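PDB 5LXZ: secreted protein from Streptomyces lividans TK24, which probably acts as a copper-radical oxidase of the galactose oxidase-like AA5 family, holding a copper ion in a metalloradical site. Local coordinates for residues A[82-87]-A[257-262]; A[248-253]-A[550-555]. The protein carries 1 engineered substitution. All coordinates share one frame; numbering follows the deposited sequence.

Contacts 1 and 2 lie in the buried middle of the molecule, their centres about 8 Å apart, and their segments alternate along the chain: 82-87, 248-253, 257-262, 550-555. Strands 250-253 and 259-262 are antiparallel neighbours in one four-stranded sheet, a blade of the kelch-type propeller, and the L260 N to T252 O pair ties them together, probably as a hydrogen bond. Contact 1 sets this blade against the one that holds strand 81-85. Contact 2 sets it against a loop of the C-terminal early-set domain. T84 of contact 1 probably bonds to D553 of contact 2. Y248 of contact 2 is a copper ligand, which places this junction of blades and loop beside the copper site.

Contact 1: A[82-87]-A[257-262]; sequences GHTQLA and GKILSV. With EDO (1,2-ethanediol), chain P.
L86 and I259 form the tight part of the contact: CD2 of L86 lies 3.5 Å from CG1 of I259, the two side chains meeting at a slant. Beside them T84 and I259 come tip to tip, CG2 of T84 standing 3.8 Å from both CD1 and CG2 of I259. The T84 torsion (chi1 -158°) places OG1 anti to the backbone N, where it bonds to D553, while the methyl faces I259. L92 of strand 91-102 touches both L86 and I259, closing the apolar cluster between two propeller blades. The contact is looser at A87, which is exposed: water 1 donates to G257 O at 2.6 Å and takes only a weak bond from A87 N. At the other end the H83 side chain starts away from 257-262. Its N-H bonds to O2 of an ethanediol, probably from the crystallisation liquor (3.2 Å, 164°), whose O1 sits 3.0 Å above one imidazole face, while NE2 pairs with H30 ND1. With an alanine in place of H83, H30 ND1 would probably lose its mate and a gap would open beside its ring. Across the segments methyl and methylene groups meet, implying that fit of shape, not direct polar pairing, joins them.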
loop_
_atom_site.group_PDB
_atom_site.type_symbol
_atom_site.label_atom_id
_atom_site.label_comp_id
_atom_site.label_asym_id
_atom_site.label_seq_id
_atom_site.Cartn_x
_atom_site.Cartn_y
_atom_site.Cartn_z
ATOM N N GLY A 82 -4.959 6.579 -1.656
ATOM C CA GLY A 82 -4.391 6.282 -0.364
ATOM C C GLY A 82 -5.477 6.450 0.676
ATOM O O GLY A 82 -6.497 7.087 0.417
ATOM N N HIS A 83 -5.286 5.896 1.868
ATOM C CA HIS A 83 -6.379 5.855 2.823
ATOM C C HIS A 83 -5.900 5.483 4.197
ATOM O O HIS A 83 -5.008 4.624 4.334
ATOM C CB HIS A 83 -7.492 4.932 2.400
ATOM C CG HIS A 83 -7.023 3.673 1.789
ATOM N ND1 HIS A 83 -6.121 2.832 2.396
ATOM C CD2 HIS A 83 -7.282 3.138 0.583
ATOM C CE1 HIS A 83 -5.899 1.795 1.612
ATOM N NE2 HIS A 83 -6.570 1.970 0.500
ATOM N N THR A 84 -6.489 6.102 5.217
ATOM C CA THR A 84 -6.213 5.738 6.583
ATOM C C THR A 84 -7.427 6.116 7.445
ATOM O O THR A 84 -8.234 6.979 7.082
ATOM C CB THR A 84 -4.882 6.331 7.058
ATOM O OG1 THR A 84 -4.384 5.577 8.188
ATOM C CG2 THR A 84 -5.026 7.784 7.385
ATOM N N GLN A 85 -7.575 5.435 8.569
ATOM C CA GLN A 85 -8.631 5.735 9.527
ATOM C C GLN A 85 -8.382 7.021 10.269
ATOM O O GLN A 85 -7.309 7.239 10.808
ATOM C CB GLN A 85 -8.732 4.591 10.543
ATOM C CG GLN A 85 -9.993 4.733 11.403
ATOM C CD GLN A 85 -10.020 3.988 12.727
ATOM O OE1 GLN A 85 -10.817 4.346 13.624
ATOM N NE2 GLN A 85 -9.260 2.930 12.859
ATOM N N LEU A 86 -9.391 7.862 10.318
ATOM C CA LEU A 86 -9.392 9.067 11.129
ATOM C C LEU A 86 -9.820 8.742 12.559
ATOM O O LEU A 86 -10.315 7.672 12.862
ATOM C CB LEU A 86 -10.359 10.071 10.522
ATOM C CG LEU A 86 -10.006 10.522 9.118
ATOM C CD1 LEU A 86 -11.064 11.490 8.663
ATOM C CD2 LEU A 86 -8.620 11.116 8.995
ATOM N N ALA A 87 -9.595 9.700 13.443
ATOM C CA ALA A 87 -9.966 9.499 14.861
ATOM C C ALA A 87 -11.422 9.181 15.095
ATOM O O ALA A 87 -11.779 8.445 16.036
ATOM C CB ALA A 87 -9.566 10.713 15.691
ATOM N N GLY A 257 -2.485 13.899 14.967
ATOM C CA GLY A 257 -3.715 13.354 14.470
ATOM C C GLY A 257 -4.073 13.862 13.063
ATOM O O GLY A 257 -5.091 13.457 12.503
ATOM N N LYS A 258 -3.255 14.733 12.484
ATOM C CA LYS A 258 -3.460 15.163 11.117
ATOM C C LYS A 258 -2.905 14.083 10.192
ATOM O O LYS A 258 -2.125 13.231 10.626
ATOM C CB LYS A 258 -2.816 16.509 10.879
ATOM C CG LYS A 258 -3.441 17.592 11.769
ATOM C CD LYS A 258 -2.832 18.924 11.431
ATOM C CE LYS A 258 -3.337 19.970 12.418
ATOM N NZ LYS A 258 -2.694 21.270 12.109
ATOM N N ILE A 259 -3.362 14.089 8.964
ATOM C CA ILE A 259 -2.996 13.055 7.982
ATOM C C ILE A 259 -2.090 13.600 6.906
ATOM O O ILE A 259 -2.430 14.555 6.216
ATOM C CB ILE A 259 -4.223 12.441 7.321
ATOM C CG1 ILE A 259 -5.293 12.040 8.343
ATOM C CG2 ILE A 259 -3.814 11.291 6.400
ATOM C CD1 ILE A 259 -4.839 11.049 9.384
ATOM N N LEU A 260 -0.897 13.026 6.822
ATOM C CA LEU A 260 0.079 13.396 5.836
ATOM C C LEU A 260 -0.169 12.617 4.540
ATOM O O LEU A 260 -0.241 11.389 4.570
ATOM C CB LEU A 260 1.466 13.149 6.390
ATOM C CG LEU A 260 2.649 13.506 5.485
ATOM C CD1 LEU A 260 2.826 14.985 5.327
ATOM C CD2 LEU A 260 3.892 12.907 6.089
ATOM N N SER A 261 -0.184 13.320 3.428
ATOM C CA SER A 261 -0.272 12.709 2.092
ATOM C C SER A 261 1.045 12.930 1.357
ATOM O O SER A 261 1.521 14.064 1.264
ATOM C CB SER A 261 -1.412 13.289 1.344
ATOM O OG SER A 261 -1.458 12.688 0.078
ATOM N N VAL A 262 1.635 11.819 0.913
ATOM C CA VAL A 262 2.956 11.779 0.322
ATOM C C VAL A 262 2.930 11.082 -1.011
ATOM O O VAL A 262 2.369 9.983 -1.162
ATOM C CB VAL A 262 3.937 11.055 1.255
ATOM C CG1 VAL A 262 5.345 11.030 0.731
ATOM C CG2 VAL A 262 3.927 11.758 2.606
HETATM C C1 EDO P . -1.856 3.584 1.201
HETATM O O1 EDO P . -3.290 3.483 1.222
HETATM C C2 EDO P . -1.385 4.145 2.495
HETATM O O2 EDO P . -2.289 5.229 2.732
HETATM O O HOH W 1 -6.913 11.559 12.570
#

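Contact 2: A[248-253]-A[550-555]; sequences YPTLTT and TDVDQR. With CU (copper (II) ion), chain B; EDO (1,2-ethanediol), chain P.
Strand 250-253 runs past the irregular loop 550-555 and comes nearest at T252 and V552, whose CA atoms are 6.6 Å apart. V552 does most of the touching: CG2 rests 3.4 Å from the carbonyl L251 O and 3.9 Å from T252 OG1, the T252 and V552 side chains crossing at about a right angle. CG1 of V552, held anti to its carbonyl carbon (chi1 -59°), faces the T250 methyl more distantly. Both threonine hydroxyls bond instead to carbonyls at or just before strand 301-303, T250 to P299 O and T252 to L301 O. The loop keeps its shape through an Asx motif, Q554 N meeting D551 OD1 at 3.0 Å from above the carboxylate plane, with a weak second bond from D553 N. As in galactose oxidase, a loop of the C-terminal domain reaches into the propeller toward the copper, and the same excursion supplies the ligand H548. Y248, in the conformer described, binds the copper ion through OH at 2.1 Å, alongside water 2 at 2.2 Å; H461 also coordinates, and Y460 OH is hydrogen-bonded to Y248 OH. Between strand and loop, O2 of an ethanediol, probably from the crystallisation liquor, accepts from L251 N (2.9 Å, 164°), its C2 beside the methyls of T250 and T550.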
loop_
_atom_site.group_PDB
_atom_site.type_symbol
_atom_site.label_atom_id
_atom_site.label_comp_id
_atom_site.label_asym_id
_atom_site.label_seq_id
_atom_site.Cartn_x
_atom_site.Cartn_y
_atom_site.Cartn_z
ATOM N N TYR A 248 -1.714 6.864 -6.317
ATOM C CA TYR A 248 -0.840 6.046 -5.454
ATOM C C TYR A 248 -0.134 6.828 -4.332
ATOM O O TYR A 248 1.052 6.611 -4.039
ATOM C CB TYR A 248 0.224 5.299 -6.242
ATOM C CG TYR A 248 -0.194 4.197 -7.128
ATOM C CD1 TYR A 248 -1.525 3.848 -7.333
ATOM C CD2 TYR A 248 0.804 3.446 -7.717
ATOM C CE1 TYR A 248 -1.831 2.792 -8.161
ATOM C CE2 TYR A 248 0.500 2.425 -8.548
ATOM C CZ TYR A 248 -0.802 2.096 -8.761
ATOM O OH TYR A 248 -0.996 1.038 -9.588
ATOM N N PRO A 249 -0.830 7.743 -3.658
ATOM C CA PRO A 249 -0.219 8.379 -2.502
ATOM C C PRO A 249 -0.297 7.484 -1.233
ATOM O O PRO A 249 -1.197 6.635 -1.111
ATOM C CB PRO A 249 -1.083 9.609 -2.318
ATOM C CG PRO A 249 -2.428 9.108 -2.617
ATOM C CD PRO A 249 -2.244 8.129 -3.771
ATOM N N THR A 250 0.634 7.715 -0.302
ATOM C CA THR A 250 0.410 7.217 1.057
ATOM C C THR A 250 -0.210 8.296 1.891
ATOM O O THR A 250 0.241 9.436 1.850
ATOM C CB THR A 250 1.723 6.746 1.686
ATOM O OG1 THR A 250 2.034 5.481 1.087
ATOM C CG2 THR A 250 1.634 6.532 3.182
ATOM N N LEU A 251 -1.237 7.905 2.659
ATOM C CA LEU A 251 -1.807 8.737 3.713
ATOM C C LEU A 251 -1.443 8.122 5.040
ATOM O O LEU A 251 -1.691 6.925 5.234
ATOM C CB LEU A 251 -3.318 8.771 3.570
ATOM C CG LEU A 251 -3.891 9.891 2.693
ATOM C CD1 LEU A 251 -3.356 9.956 1.321
ATOM C CD2 LEU A 251 -5.424 9.743 2.689
ATOM N N THR A 252 -0.851 8.873 5.930
ATOM C CA THR A 252 -0.407 8.321 7.211
ATOM C C THR A 252 -0.631 9.327 8.333
ATOM O O THR A 252 -0.453 10.519 8.151
ATOM C CB THR A 252 1.068 7.840 7.093
ATOM O OG1 THR A 252 1.373 6.970 8.186
ATOM C CG2 THR A 252 2.045 8.938 7.003
ATOM N N THR A 253 -1.058 8.836 9.480
ATOM C CA THR A 253 -1.370 9.726 10.618
ATOM C C THR A 253 -0.137 10.213 11.332
ATOM O O THR A 253 0.775 9.421 11.618
ATOM C CB THR A 253 -2.198 8.934 11.606
ATOM O OG1 THR A 253 -3.382 8.460 10.931
ATOM C CG2 THR A 253 -2.565 9.773 12.818
ATOM N N THR A 550 0.658 -2.544 1.094
ATOM C CA THR A 550 0.904 -1.417 1.980
ATOM C C THR A 550 -0.254 -1.328 2.964
ATOM O O THR A 550 -1.411 -1.241 2.539
ATOM C CB THR A 550 1.004 -0.109 1.159
ATOM O OG1 THR A 550 1.981 -0.292 0.129
ATOM C CG2 THR A 550 1.451 1.094 2.024
ATOM N N ASP A 551 0.060 -1.248 4.242
ATOM C CA ASP A 551 -0.940 -1.072 5.290
ATOM C C ASP A 551 -0.290 -0.338 6.431
ATOM O O ASP A 551 0.401 -0.912 7.243
ATOM C CB ASP A 551 -1.437 -2.446 5.698
ATOM C CG ASP A 551 -2.496 -2.436 6.750
ATOM O OD1 ASP A 551 -2.844 -1.383 7.334
ATOM O OD2 ASP A 551 -3.000 -3.584 6.970
ATOM N N VAL A 552 -0.496 0.970 6.481
ATOM C CA VAL A 552 0.111 1.748 7.542
ATOM C C VAL A 552 -0.789 1.839 8.734
ATOM O O VAL A 552 -0.410 2.461 9.724
ATOM C CB VAL A 552 0.562 3.143 7.039
ATOM C CG1 VAL A 552 1.567 2.972 5.900
ATOM C CG2 VAL A 552 -0.601 4.022 6.671
ATOM N N ASP A 553 -1.976 1.261 8.644
ATOM C CA ASP A 553 -2.954 1.321 9.734
ATOM C C ASP A 553 -2.720 0.231 10.752
ATOM O O ASP A 553 -2.773 0.489 11.960
ATOM C CB ASP A 553 -4.382 1.193 9.193
ATOM C CG ASP A 553 -4.903 2.491 8.598
ATOM O OD1 ASP A 553 -4.296 3.020 7.637
ATOM O OD2 ASP A 553 -5.954 2.975 9.081
ATOM N N GLN A 554 -2.493 -1.015 10.331
ATOM C CA GLN A 554 -2.494 -2.077 11.313
ATOM C C GLN A 554 -1.312 -1.934 12.289
ATOM O O GLN A 554 -0.221 -1.600 11.911
ATOM C CB GLN A 554 -2.586 -3.504 10.725
ATOM C CG GLN A 554 -1.318 -3.888 10.044
ATOM C CD GLN A 554 -1.284 -5.313 9.522
ATOM O OE1 GLN A 554 -1.867 -6.236 10.062
ATOM N NE2 GLN A 554 -0.535 -5.492 8.472
ATOM N N ARG A 555 -1.612 -2.197 13.561
ATOM C CA ARG A 555 -0.616 -2.242 14.629
ATOM C C ARG A 555 -1.335 -2.901 15.781
ATOM O O ARG A 555 -2.573 -2.758 15.900
ATOM C CB ARG A 555 -0.104 -0.844 15.032
ATOM C CG ARG A 555 -1.185 0.205 15.287
ATOM C CD ARG A 555 -0.619 1.521 15.779
ATOM N NE ARG A 555 0.340 2.089 14.806
ATOM C CZ ARG A 555 1.311 2.940 15.108
ATOM N NH1 ARG A 555 1.478 3.346 16.350
ATOM N NH2 ARG A 555 2.131 3.392 14.157
HETATM CU CU CU B . -2.200 -0.477 -8.879
HETATM C C1 EDO P . -1.856 3.584 1.201
HETATM O O1 EDO P . -3.290 3.483 1.222
HETATM C C2 EDO P . -1.385 4.145 2.495
HETATM O O2 EDO P . -2.289 5.229 2.732
HETATM O O HOH W 2 -2.381 0.095 -10.980
#